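Uncharacterized NTF2-like protein (Burkholderia thailandensis E264, PDB 3EC9) is of unknown function but adopts the NTF2-like, SnoaL-type fold, whose cone-shaped interior in relatives commonly binds or transforms small molecules. Local coordinates at residues Ala32-Ile37 / Asn64-Leu69. Sequence-based numbering, arbitrary orientation. Where two conformers were deposited one is given.
Sequences AMMADI and NVFRRL
A Met-aromatic contact joins M33, on the short helix 30-34, to F66, on the longer helix 58-72. M33 was modelled in two conformers; in the one described here, the selenium of this selenomethionine lies over one face of the phenyl ring, with SE 4.5 Å from the centroid of the F66 ring and only 10° off its normal. The nearest ring atom is CE1 of F66, 4.4 Å from SE of M33. With SE anti to CA about the CB-CG bond (chi2 -177°), the M33 side chain runs out extended and carries SE to the F66 ring. M34 reaches the same ring differently. Its side chain bends at CB-CG (chi2 -75°), and its terminal methyl approaches obliquely, CE standing 4.3 Å from CE2 of F66. Two successive selenomethionines thus meet one phenyl group through different atoms, although the backbones stay well apart, the CA atoms of M33 and F66 being 10.6 Å from each other. In the NTF2-like fold, helices pack against a strongly curved mixed sheet, and here the pairing links two of them. M33 also rests on A24 and S25 of helix 14-26, while M34 packs on A58, I61 and V62 of helix 58-72. A glycerol and an acetate, probably from the crystallisation liquor, lie about 4 Å from the F66 side chain, consistent with a ring bordering a small-molecule pocket.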
loop_
_atom_site.group_PDB
_atom_site.type_symbol
_atom_site.label_atom_id
_atom_site.label_comp_id
_atom_site.label_asym_id
_atom_site.label_seq_id
_atom_site.Cartn_x
_atom_site.Cartn_y
_atom_site.Cartn_z
ATOM N N ALA B 32 1.062 -24.816 4.192
ATOM C CA ALA B 32 2.118 -23.970 4.791
ATOM C C ALA B 32 1.735 -22.478 4.781
ATOM O O ALA B 32 2.015 -21.765 5.743
ATOM C CB ALA B 32 3.486 -24.183 4.082
HETATM N N MSE B 33 1.107 -22.001 3.710
HETATM C CA MSE B 33 0.643 -20.606 3.678
HETATM C C MSE B 33 -0.162 -20.242 4.902
HETATM O O MSE B 33 0.034 -19.168 5.478
HETATM C CB MSE B 33 -0.263 -20.361 2.494
HETATM C CG MSE B 33 0.461 -20.167 1.213
HETATM SE SE MSE B 33 -0.906 -19.779 -0.095
HETATM C CE MSE B 33 -0.022 -20.536 -1.625
HETATM N N MSE B 34 -1.089 -21.129 5.275
HETATM C CA MSE B 34 -2.052 -20.846 6.332
HETATM C C MSE B 34 -1.654 -21.364 7.726
HETATM O O MSE B 34 -2.368 -21.140 8.703
HETATM C CB MSE B 34 -3.455 -21.411 5.964
HETATM C CG MSE B 34 -4.066 -20.915 4.663
HETATM SE SE MSE B 34 -4.732 -19.066 4.865
HETATM C CE MSE B 34 -3.224 -18.235 4.113
ATOM N N ALA B 35 -0.482 -21.970 7.832
ATOM C CA ALA B 35 -0.048 -22.698 9.061
ATOM C C ALA B 35 -0.017 -21.791 10.297
ATOM O O ALA B 35 -0.312 -22.270 11.424
ATOM C CB ALA B 35 1.305 -23.346 8.874
ATOM N N ASP B 36 0.368 -20.510 10.112
ATOM C CA ASP B 36 0.540 -19.599 11.240
ATOM C C ASP B 36 -0.604 -18.578 11.355
ATOM O O ASP B 36 -0.510 -17.618 12.128
ATOM C CB ASP B 36 1.885 -18.879 11.184
ATOM C CG ASP B 36 3.048 -19.842 11.234
ATOM O OD1 ASP B 36 3.076 -20.714 12.160
ATOM O OD2 ASP B 36 3.917 -19.741 10.349
ATOM N N ILE B 37 -1.685 -18.799 10.602
ATOM C CA ILE B 37 -2.839 -17.918 10.658
ATOM C C ILE B 37 -3.582 -18.123 11.976
ATOM O O ILE B 37 -3.980 -19.248 12.315
ATOM C CB ILE B 37 -3.758 -18.161 9.445
ATOM C CG1 ILE B 37 -3.043 -17.775 8.154
ATOM C CG2 ILE B 37 -5.062 -17.355 9.499
ATOM C CD1 ILE B 37 -2.789 -16.247 7.881
ATOM N N ASN B 64 -12.213 -17.641 -0.620
ATOM C CA ASN B 64 -12.716 -16.374 -1.178
ATOM C C ASN B 64 -11.633 -15.454 -1.734
ATOM O O ASN B 64 -11.933 -14.456 -2.396
ATOM C CB ASN B 64 -13.560 -15.627 -0.142
ATOM C CG ASN B 64 -14.699 -16.494 0.464
ATOM O OD1 ASN B 64 -15.291 -17.355 -0.226
ATOM N ND2 ASN B 64 -15.011 -16.263 1.763
ATOM N N VAL B 65 -10.371 -15.766 -1.453
ATOM C CA VAL B 65 -9.253 -15.000 -2.009
ATOM C C VAL B 65 -8.440 -15.873 -2.968
ATOM O O VAL B 65 -8.516 -15.702 -4.164
ATOM C CB VAL B 65 -8.362 -14.367 -0.922
ATOM C CG1 VAL B 65 -7.244 -13.480 -1.559
ATOM C CG2 VAL B 65 -9.205 -13.568 0.090
ATOM N N PHE B 66 -7.682 -16.834 -2.444
ATOM C CA PHE B 66 -6.732 -17.542 -3.295
ATOM C C PHE B 66 -7.395 -18.417 -4.340
ATOM O O PHE B 66 -6.980 -18.425 -5.469
ATOM C CB PHE B 66 -5.771 -18.345 -2.446
ATOM C CG PHE B 66 -4.829 -17.473 -1.674
ATOM C CD1 PHE B 66 -3.721 -16.912 -2.309
ATOM C CD2 PHE B 66 -5.052 -17.182 -0.340
ATOM C CE1 PHE B 66 -2.854 -16.089 -1.611
ATOM C CE2 PHE B 66 -4.182 -16.362 0.360
ATOM C CZ PHE B 66 -3.085 -15.812 -0.285
ATOM N N ARG B 67 -8.432 -19.156 -3.957
ATOM C CA ARG B 67 -9.147 -19.982 -4.945
ATOM C C ARG B 67 -9.711 -19.108 -6.077
ATOM O O ARG B 67 -9.620 -19.460 -7.235
ATOM C CB ARG B 67 -10.256 -20.797 -4.283
ATOM C CG ARG B 67 -11.135 -21.550 -5.298
ATOM C CD ARG B 67 -12.248 -22.361 -4.626
ATOM N NE ARG B 67 -13.224 -21.460 -4.011
ATOM C CZ ARG B 67 -14.386 -21.842 -3.511
ATOM N NH1 ARG B 67 -14.699 -23.110 -3.461
ATOM N NH2 ARG B 67 -15.185 -20.933 -2.996
ATOM N N ARG B 68 -10.337 -17.977 -5.726
ATOM C CA ARG B 68 -10.946 -17.096 -6.713
ATOM C C ARG B 68 -9.875 -16.539 -7.652
ATOM O O ARG B 68 -10.098 -16.446 -8.877
ATOM C CB ARG B 68 -11.729 -15.979 -6.007
ATOM C CG ARG B 68 -12.383 -15.071 -6.925
ATOM C CD ARG B 68 -13.272 -14.042 -6.216
ATOM N NE ARG B 68 -13.611 -12.985 -7.159
ATOM C CZ ARG B 68 -14.299 -11.906 -6.864
ATOM N NH1 ARG B 68 -14.742 -11.719 -5.633
ATOM N NH2 ARG B 68 -14.590 -11.044 -7.819
ATOM N N LEU B 69 -8.714 -16.190 -7.106
ATOM C CA LEU B 69 -7.628 -15.692 -7.945
ATOM C C LEU B 69 -7.253 -16.740 -9.001
ATOM O O LEU B 69 -7.076 -16.385 -10.183
ATOM C CB LEU B 69 -6.394 -15.232 -7.133
ATOM C CG LEU B 69 -6.491 -13.896 -6.376
ATOM C CD1 LEU B 69 -5.301 -13.663 -5.424
ATOM C CD2 LEU B 69 -6.667 -12.772 -7.374
#